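Local coordinates for protein sensor histidine kinase CitA (Klebsiella pneumoniae, PDB 1P0Z) that senses citrate through its periplasmic PAS-type domain and, as a homodimeric histidine kinase, probably phosphorylates the response regulator CitB to induce the citrate-fermentation genes, at residues V8-R11 with A12-Q15; M17-S20 with A21-E24; L63-N67 with P68-G72. All blocks are in the same frame, centred on the assembly; numbering follows the deposited sequence.

Interaction 1. Residues V8-R11 with A12-Q15. With MO7 (bis(mu4-oxo)-bis(mu3-oxo)-octakis(mu2-oxo)-dodecaoxo-heptamolybdenum (VI)), chain M.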
loop_
_atom_site.group_PDB
_atom_site.type_symbol
_atom_site.label_atom_id
_atom_site.label_comp_id
_atom_site.label_asym_id
_atom_site.label_seq_id
_atom_site.Cartn_x
_atom_site.Cartn_y
_atom_site.Cartn_z
ATOM N N VAL A 8 -1.573 -13.096 -8.177
ATOM C CA VAL A 8 -1.802 -11.655 -8.051
ATOM C C VAL A 8 -1.384 -11.167 -6.659
ATOM O O VAL A 8 -0.779 -10.113 -6.516
ATOM C CB VAL A 8 -3.286 -11.339 -8.297
ATOM C CG1 VAL A 8 -3.594 -9.849 -7.991
ATOM C CG2 VAL A 8 -3.603 -11.678 -9.807
ATOM N N GLY A 9 -1.761 -11.914 -5.620
ATOM C CA GLY A 9 -1.405 -11.494 -4.270
ATOM C C GLY A 9 0.113 -11.439 -4.092
ATOM O O GLY A 9 0.610 -10.496 -3.476
ATOM N N GLN A 10 0.838 -12.400 -4.666
ATOM C CA GLN A 10 2.298 -12.400 -4.534
ATOM C C GLN A 10 2.901 -11.199 -5.242
ATOM O O GLN A 10 3.840 -10.605 -4.719
ATOM C CB GLN A 10 2.872 -13.727 -5.047
ATOM C CG GLN A 10 2.508 -14.921 -4.158
ATOM C CD GLN A 10 2.950 -14.730 -2.693
ATOM O OE1 GLN A 10 4.135 -14.676 -2.402
ATOM N NE2 GLN A 10 1.985 -14.602 -1.786
ATOM N N ARG A 11 2.366 -10.850 -6.412
ATOM C CA ARG A 11 2.821 -9.683 -7.181
ATOM C C ARG A 11 2.573 -8.417 -6.363
ATOM O O ARG A 11 3.431 -7.518 -6.262
ATOM C CB ARG A 11 2.067 -9.582 -8.534
ATOM C CG ARG A 11 2.772 -10.254 -9.718
ATOM C CD ARG A 11 3.949 -9.368 -10.240
ATOM N NE ARG A 11 3.452 -8.176 -10.946
ATOM C CZ ARG A 11 4.119 -7.025 -11.056
ATOM N NH1 ARG A 11 5.333 -6.884 -10.496
ATOM N NH2 ARG A 11 3.569 -5.999 -11.722
ATOM N N ALA A 12 1.402 -8.347 -5.741
ATOM C CA ALA A 12 1.079 -7.157 -4.943
ATOM C C ALA A 12 2.007 -7.050 -3.740
ATOM O O ALA A 12 2.486 -5.941 -3.402
ATOM C CB ALA A 12 -0.384 -7.253 -4.458
ATOM N N LEU A 13 2.245 -8.182 -3.091
ATOM C CA LEU A 13 3.076 -8.190 -1.894
ATOM C C LEU A 13 4.524 -7.803 -2.202
ATOM O O LEU A 13 5.120 -6.984 -1.480
ATOM C CB LEU A 13 2.998 -9.557 -1.204
ATOM C CG LEU A 13 3.873 -9.733 0.044
ATOM C CD1 LEU A 13 3.544 -8.652 1.082
ATOM C CD2 LEU A 13 3.651 -11.155 0.569
ATOM N N ILE A 14 5.059 -8.366 -3.282
ATOM C CA ILE A 14 6.434 -8.068 -3.669
ATOM C C ILE A 14 6.578 -6.588 -3.923
ATOM O O ILE A 14 7.515 -5.971 -3.440
ATOM C CB ILE A 14 6.860 -8.866 -4.939
ATOM C CG1 ILE A 14 7.102 -10.329 -4.559
ATOM C CG2 ILE A 14 8.120 -8.239 -5.578
ATOM C CD1 ILE A 14 8.234 -10.523 -3.548
ATOM N N GLN A 15 5.634 -6.015 -4.655
ATOM C CA GLN A 15 5.687 -4.587 -4.978
ATOM C C GLN A 15 5.546 -3.723 -3.716
ATOM O O GLN A 15 6.231 -2.697 -3.582
ATOM C CB GLN A 15 4.590 -4.218 -5.969
ATOM C CG GLN A 15 4.893 -4.777 -7.358
ATOM C CD GLN A 15 3.722 -4.559 -8.293
ATOM O OE1 GLN A 15 3.703 -3.588 -9.042
ATOM N NE2 GLN A 15 2.724 -5.443 -8.238
HETATM MO MO1 MO7 M . -5.837 -18.293 -12.277
HETATM O O1 MO7 M . -4.389 -19.007 -12.373
HETATM O O2 MO7 M . -7.605 -17.233 -11.865
HETATM O O3 MO7 M . -5.346 -16.487 -12.691
HETATM O O4 MO7 M . -6.598 -18.719 -13.850
HETATM O O5 MO7 M . -5.047 -17.530 -10.316
HETATM MO MO2 MO7 M . -8.786 -17.709 -13.614
HETATM O O6 MO7 M . -10.211 -16.943 -13.363
HETATM O O7 MO7 M . -7.780 -16.205 -14.126
HETATM O O8 MO7 M . -8.991 -18.459 -15.193
HETATM MO MO3 MO7 M . -7.173 -15.224 -12.478
HETATM O O9 MO7 M . -6.178 -14.977 -10.786
HETATM O O10 MO7 M . -8.669 -14.547 -11.967
HETATM O O11 MO7 M . -6.472 -13.939 -13.385
HETATM MO MO4 MO7 M . -4.321 -15.608 -10.859
HETATM O O12 MO7 M . -2.877 -16.791 -11.333
HETATM O O13 MO7 M . -3.728 -14.340 -11.924
HETATM O O14 MO7 M . -3.838 -15.093 -9.233
HETATM MO MO5 MO7 M . -3.119 -18.411 -10.331
HETATM O O15 MO7 M . -2.398 -17.913 -8.835
HETATM O O16 MO7 M . -1.872 -19.358 -11.063
HETATM O O17 MO7 M . -6.686 -19.498 -11.072
HETATM O O18 MO7 M . -9.119 -19.198 -12.487
HETATM O O19 MO7 M . -4.265 -19.812 -9.704
HETATM MO MO6 MO7 M . -8.650 -18.649 -10.639
HETATM MO MO7 MO7 M . -5.861 -19.058 -9.022
HETATM O O20 MO7 M . -7.531 -18.141 -9.112
HETATM O O21 MO7 M . -9.938 -17.708 -10.312
HETATM O O22 MO7 M . -9.105 -20.222 -10.008
HETATM O O23 MO7 M . -6.508 -20.633 -8.520
HETATM O O24 MO7 M . -5.277 -18.384 -7.522
HETATM O O HOH W 1 5.451 -3.740 -11.463
#
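Val8-Arg11 and Ala12-Gln15 are successive turns of helix 6-20, joined by regular i to i+4 backbone bonds such as Leu13 N to Gly9 O (2.9 Å). The side chains of Arg11 and Gln15, one turn apart, add a second link. The Gln15 amide lies over the Arg11 guanidinium with the two planes 15° apart, and Gln15 NE2 sits above the centre of the group, 3.5 Å from Arg11 CZ. Bends at chi2 and chi3 fold the arginine back to receive it. Gln15 NE2 also donates to Arg11 O (3.0 Å, 162° at the hydrogen), coming from above the carbonyl plane, while Gln15 N reaches the same oxygen from the opposite face at 3.1 Å. Water 1 lies in the guanidinium plane at its edge; it accepts from Arg11 NH2 (3.0 Å) and donates to Gln15 OE1. Asp49 forms a salt bridge with Arg11 NH2, and Ser48 and Tyr123 bond the Gln15 amide. Toward the start of the helix, Val8 N donates to O14 of the heptamolybdate (3.2 Å). Two donors thus grip the Arg11 carbonyl, bonds and stack together should fix the rotation of the Gln15 side chain, and the anionic cluster probably suits the amino-terminal helix end.

Interaction 2. Residues M17-S20 with A21-E24. With NA (sodium ion), chain L.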
loop_
_atom_site.group_PDB
_atom_site.type_symbol
_atom_site.label_atom_id
_atom_site.label_comp_id
_atom_site.label_asym_id
_atom_site.label_seq_id
_atom_site.Cartn_x
_atom_site.Cartn_y
_atom_site.Cartn_z
ATOM N N MET A 17 6.414 -4.481 -0.674
ATOM C CA MET A 17 7.669 -4.597 0.065
ATOM C C MET A 17 8.735 -3.707 -0.581
ATOM O O MET A 17 9.447 -2.977 0.123
ATOM C CB MET A 17 8.102 -6.059 0.129
ATOM C CG MET A 17 7.184 -6.845 1.034
ATOM S SD MET A 17 7.619 -8.564 1.122
ATOM C CE MET A 17 9.188 -8.435 1.956
ATOM N N GLN A 18 8.841 -3.756 -1.902
ATOM C CA GLN A 18 9.842 -2.966 -2.607
ATOM C C GLN A 18 9.617 -1.481 -2.418
ATOM O O GLN A 18 10.553 -0.730 -2.139
ATOM C CB GLN A 18 9.810 -3.291 -4.105
ATOM C CG GLN A 18 10.343 -4.647 -4.388
ATOM C CD GLN A 18 10.216 -5.024 -5.838
ATOM O OE1 GLN A 18 9.145 -4.889 -6.435
ATOM N NE2 GLN A 18 11.298 -5.516 -6.410
ATOM N N ILE A 19 8.372 -1.039 -2.567
ATOM C CA ILE A 19 8.094 0.380 -2.457
ATOM C C ILE A 19 8.319 0.851 -1.032
ATOM O O ILE A 19 8.931 1.924 -0.800
ATOM C CB ILE A 19 6.637 0.684 -2.878
ATOM C CG1 ILE A 19 6.472 0.360 -4.364
ATOM C CG2 ILE A 19 6.277 2.120 -2.552
ATOM C CD1 ILE A 19 5.044 0.474 -4.840
ATOM N N SER A 20 7.862 0.059 -0.052
ATOM C CA SER A 20 7.980 0.516 1.338
ATOM C C SER A 20 9.421 0.637 1.823
ATOM O O SER A 20 9.684 1.337 2.793
ATOM C CB SER A 20 7.203 -0.418 2.300
ATOM O OG SER A 20 7.781 -1.710 2.335
ATOM N N ALA A 21 10.326 -0.057 1.158
ATOM C CA ALA A 21 11.748 -0.051 1.537
ATOM C C ALA A 21 12.548 1.038 0.833
ATOM O O ALA A 21 13.753 1.197 1.130
ATOM C CB ALA A 21 12.355 -1.419 1.233
ATOM N N MET A 22 11.929 1.798 -0.068
ATOM C CA MET A 22 12.677 2.837 -0.775
ATOM C C MET A 22 13.142 3.942 0.177
ATOM O O MET A 22 12.331 4.559 0.844
ATOM C CB MET A 22 11.830 3.465 -1.891
ATOM C CG MET A 22 11.577 2.520 -3.060
ATOM S SD MET A 22 10.335 3.150 -4.175
ATOM C CE MET A 22 11.218 4.458 -4.999
ATOM N N PRO A 23 14.462 4.197 0.247
ATOM C CA PRO A 23 14.958 5.247 1.138
ATOM C C PRO A 23 14.285 6.594 0.883
ATOM O O PRO A 23 14.005 7.318 1.829
ATOM C CB PRO A 23 16.467 5.291 0.830
ATOM C CG PRO A 23 16.767 3.858 0.495
ATOM C CD PRO A 23 15.568 3.464 -0.391
ATOM N N GLU A 24 14.034 6.939 -0.375
ATOM C CA GLU A 24 13.377 8.218 -0.655
ATOM C C GLU A 24 11.963 8.296 -0.089
ATOM O O GLU A 24 11.510 9.383 0.346
ATOM C CB GLU A 24 13.341 8.481 -2.156
ATOM C CG GLU A 24 14.729 8.777 -2.729
ATOM C CD GLU A 24 14.677 9.292 -4.150
ATOM O OE1 GLU A 24 14.530 8.490 -5.092
ATOM O OE2 GLU A 24 14.776 10.518 -4.323
HETATM NA NA NA L . 8.332 -3.005 4.289
HETATM O O HOH W 2 9.897 -3.968 2.787
HETATM O O HOH W 3 8.787 -4.939 5.825
HETATM O O HOH W 4 10.322 -2.091 5.456
#
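Met22 packs back against the last turn of helix 6-20, its chain running beside Gln18 and Ile19. Met22 CB lies 3.5 Å from Ile19 O; with CG anti to the carbonyl carbon (chi1 -70°), Met22 CG meets both Gln18 O and Ile19 O; and Met22 SD passes Ile19 CA at 4.0 Å, with Ile19 CG2 a little farther off. The side chain also touches Met44 of helix 34-47, as does that of Ile19. The backbone marks the change of course: Ala21 N makes only weak bonds to Met17 O and Gln18 O, whereas Met22 N donates to Ile19 O at 3.1 Å from above the carbonyl plane. Met22 then takes the N-cap position of helix 23-30. Ser20 OG, held between backbone N and carbonyl carbon (chi1 66°), binds the sodium ion at 2.4 Å. Waters 2, 3 and 4 also coordinate the ion. Water 2 donates to Met17 O (2.9 Å), a second-shell acceptor that holds this water in position. Ser106 OG and Pro107 O complete the site, so shared coordination of the sodium ties the end of helix 6-20, through Ser20 OG, to strand 101-109.

Interaction 3. Residues L63-N67 with P68-G72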
loop_
_atom_site.group_PDB
_atom_site.type_symbol
_atom_site.label_atom_id
_atom_site.label_comp_id
_atom_site.label_asym_id
_atom_site.label_seq_id
_atom_site.Cartn_x
_atom_site.Cartn_y
_atom_site.Cartn_z
ATOM N N LEU A 63 -1.305 9.366 3.218
ATOM C CA LEU A 63 -0.387 10.361 2.700
ATOM C C LEU A 63 -0.486 10.361 1.163
ATOM O O LEU A 63 -0.057 11.313 0.496
ATOM C CB LEU A 63 1.049 10.044 3.128
ATOM C CG LEU A 63 1.274 9.961 4.635
ATOM C CD1 LEU A 63 2.704 9.532 4.921
ATOM C CD2 LEU A 63 0.956 11.308 5.288
ATOM N N TYR A 64 -1.046 9.272 0.610
ATOM C CA TYR A 64 -1.232 9.155 -0.830
ATOM C C TYR A 64 -2.349 8.176 -1.129
ATOM O O TYR A 64 -2.452 7.132 -0.472
ATOM C CB TYR A 64 0.064 8.645 -1.516
ATOM C CG TYR A 64 -0.077 8.453 -3.027
ATOM C CD1 TYR A 64 -0.610 7.271 -3.558
ATOM C CD2 TYR A 64 0.338 9.453 -3.924
ATOM C CE1 TYR A 64 -0.723 7.088 -4.951
ATOM C CE2 TYR A 64 0.233 9.286 -5.311
ATOM C CZ TYR A 64 -0.289 8.104 -5.819
ATOM O OH TYR A 64 -0.305 7.932 -7.177
ATOM N N HIS A 65 -3.184 8.532 -2.106
ATOM C CA HIS A 65 -4.252 7.661 -2.577
ATOM C C HIS A 65 -4.511 8.094 -4.023
ATOM O O HIS A 65 -4.221 9.251 -4.404
ATOM C CB HIS A 65 -5.514 7.831 -1.716
ATOM C CG HIS A 65 -6.552 6.773 -1.942
ATOM N ND1 HIS A 65 -7.453 6.811 -2.993
ATOM C CD2 HIS A 65 -6.853 5.663 -1.227
ATOM C CE1 HIS A 65 -8.266 5.772 -2.909
ATOM N NE2 HIS A 65 -7.926 5.059 -1.847
ATOM N N VAL A 66 -5.034 7.191 -4.833
ATOM C CA VAL A 66 -5.302 7.539 -6.231
ATOM C C VAL A 66 -6.399 8.590 -6.323
ATOM O O VAL A 66 -6.439 9.333 -7.307
ATOM C CB VAL A 66 -5.675 6.292 -7.066
ATOM C CG1 VAL A 66 -4.461 5.359 -7.121
ATOM C CG2 VAL A 66 -6.874 5.577 -6.451
ATOM N N ASN A 67 -7.262 8.645 -5.312
ATOM C CA ASN A 67 -8.346 9.636 -5.249
ATOM C C ASN A 67 -7.923 10.683 -4.235
ATOM O O ASN A 67 -7.792 10.436 -3.029
ATOM C CB ASN A 67 -9.644 8.917 -4.939
ATOM C CG ASN A 67 -9.971 7.906 -6.022
ATOM O OD1 ASN A 67 -9.661 8.119 -7.190
ATOM N ND2 ASN A 67 -10.599 6.822 -5.649
ATOM N N PRO A 68 -7.681 11.906 -4.739
ATOM C CA PRO A 68 -7.227 13.031 -3.920
ATOM C C PRO A 68 -7.912 13.326 -2.617
ATOM O O PRO A 68 -7.240 13.694 -1.630
ATOM C CB PRO A 68 -7.244 14.224 -4.897
ATOM C CG PRO A 68 -8.221 13.812 -5.931
ATOM C CD PRO A 68 -7.967 12.331 -6.120
ATOM N N ASP A 69 -9.227 13.162 -2.577
ATOM C CA ASP A 69 -9.937 13.474 -1.340
ATOM C C ASP A 69 -9.645 12.530 -0.184
ATOM O O ASP A 69 -9.869 12.882 0.978
ATOM C CB ASP A 69 -11.452 13.543 -1.587
ATOM C CG ASP A 69 -11.838 14.670 -2.551
ATOM O OD1 ASP A 69 -11.088 15.667 -2.638
ATOM O OD2 ASP A 69 -12.893 14.564 -3.218
ATOM N N GLU A 70 -9.151 11.331 -0.494
ATOM C CA GLU A 70 -8.839 10.349 0.533
ATOM C C GLU A 70 -7.556 10.690 1.271
ATOM O O GLU A 70 -7.298 10.169 2.346
ATOM C CB GLU A 70 -8.691 8.962 -0.090
ATOM C CG GLU A 70 -9.883 8.528 -0.896
ATOM C CD GLU A 70 -11.062 8.123 -0.038
ATOM O OE1 GLU A 70 -11.237 8.676 1.064
ATOM O OE2 GLU A 70 -11.832 7.242 -0.487
ATOM N N ILE A 71 -6.742 11.551 0.693
ATOM C CA ILE A 71 -5.510 11.926 1.364
ATOM C C ILE A 71 -5.871 12.764 2.594
ATOM O O ILE A 71 -6.684 13.697 2.506
ATOM C CB ILE A 71 -4.582 12.682 0.402
ATOM C CG1 ILE A 71 -4.194 11.712 -0.733
ATOM C CG2 ILE A 71 -3.345 13.170 1.132
ATOM C CD1 ILE A 71 -3.461 12.329 -1.876
ATOM N N GLY A 72 -5.314 12.400 3.741
ATOM C CA GLY A 72 -5.629 13.114 4.964
ATOM C C GLY A 72 -6.707 12.407 5.767
ATOM O O GLY A 72 -6.957 12.768 6.922
HETATM O O HOH W 5 -11.596 6.584 -3.116
#
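His65 and Glu70 meet where a short 3-10 turn, 68-70, folds back onto the chain leaving strand 62-64, at the edge of the PAS-type sheet; that strand carries a classic beta bulge, with Leu63 and Tyr64 both facing Val55. The main side-chain contact is a CH-pi interaction: Glu70 CG lies over one face of the His65 imidazole, 3.8 Å from the ring centroid and offset toward its rim. Glu70 CB meets His65 CG at 3.6 Å. The two side chains run alongside each other, with the ring and carboxylate planes 61° apart. With CG anti to the backbone N (chi1 -168°), the imidazole is placed beside the 68-70 turn.

Among the hydrogen bonds, Asn67 N donates to His65 ND1 in the ring plane (3.0 Å, 166° at the hydrogen), fixing the ring's rotation and requiring ND1 to act as acceptor. His65 NE2 can then face the citrate that it binds, and it is hydrogen-bonded to a citrate anion here. Glu70 N donates to Asn67 O at 3.0 Å from above the carbonyl plane, closing the turn.

Van der Waals contact comes from Ile71, whose CG1 lies 3.9 Å from Tyr64 CA and 4.2 Å from His65 CB. Through solvent, water 5 accepts from Asn67 ND2 and donates to Glu70 OE2, 2.7 Å from each.

From the N terminus, interactions 1 and 2 follow each other on helix 6-20, their centres 14 Å apart. Interaction 1 stays within the helix, between the molybdate end and the side of strand 115-124; interaction 2 closes the corner into helix 23-30, where the sodium site meets strand 101-109. The chain then runs through helix 34-47 and strand 52-57 before interaction 3 closes a turn after edge strand 62-64. All three are in series, so none nests in or crosses another. Interactions 1 and 3 lie on opposite sides of the chain's centre, the latter at the citrate site; 2 and 3 come within about 9 Å at their nearest atoms.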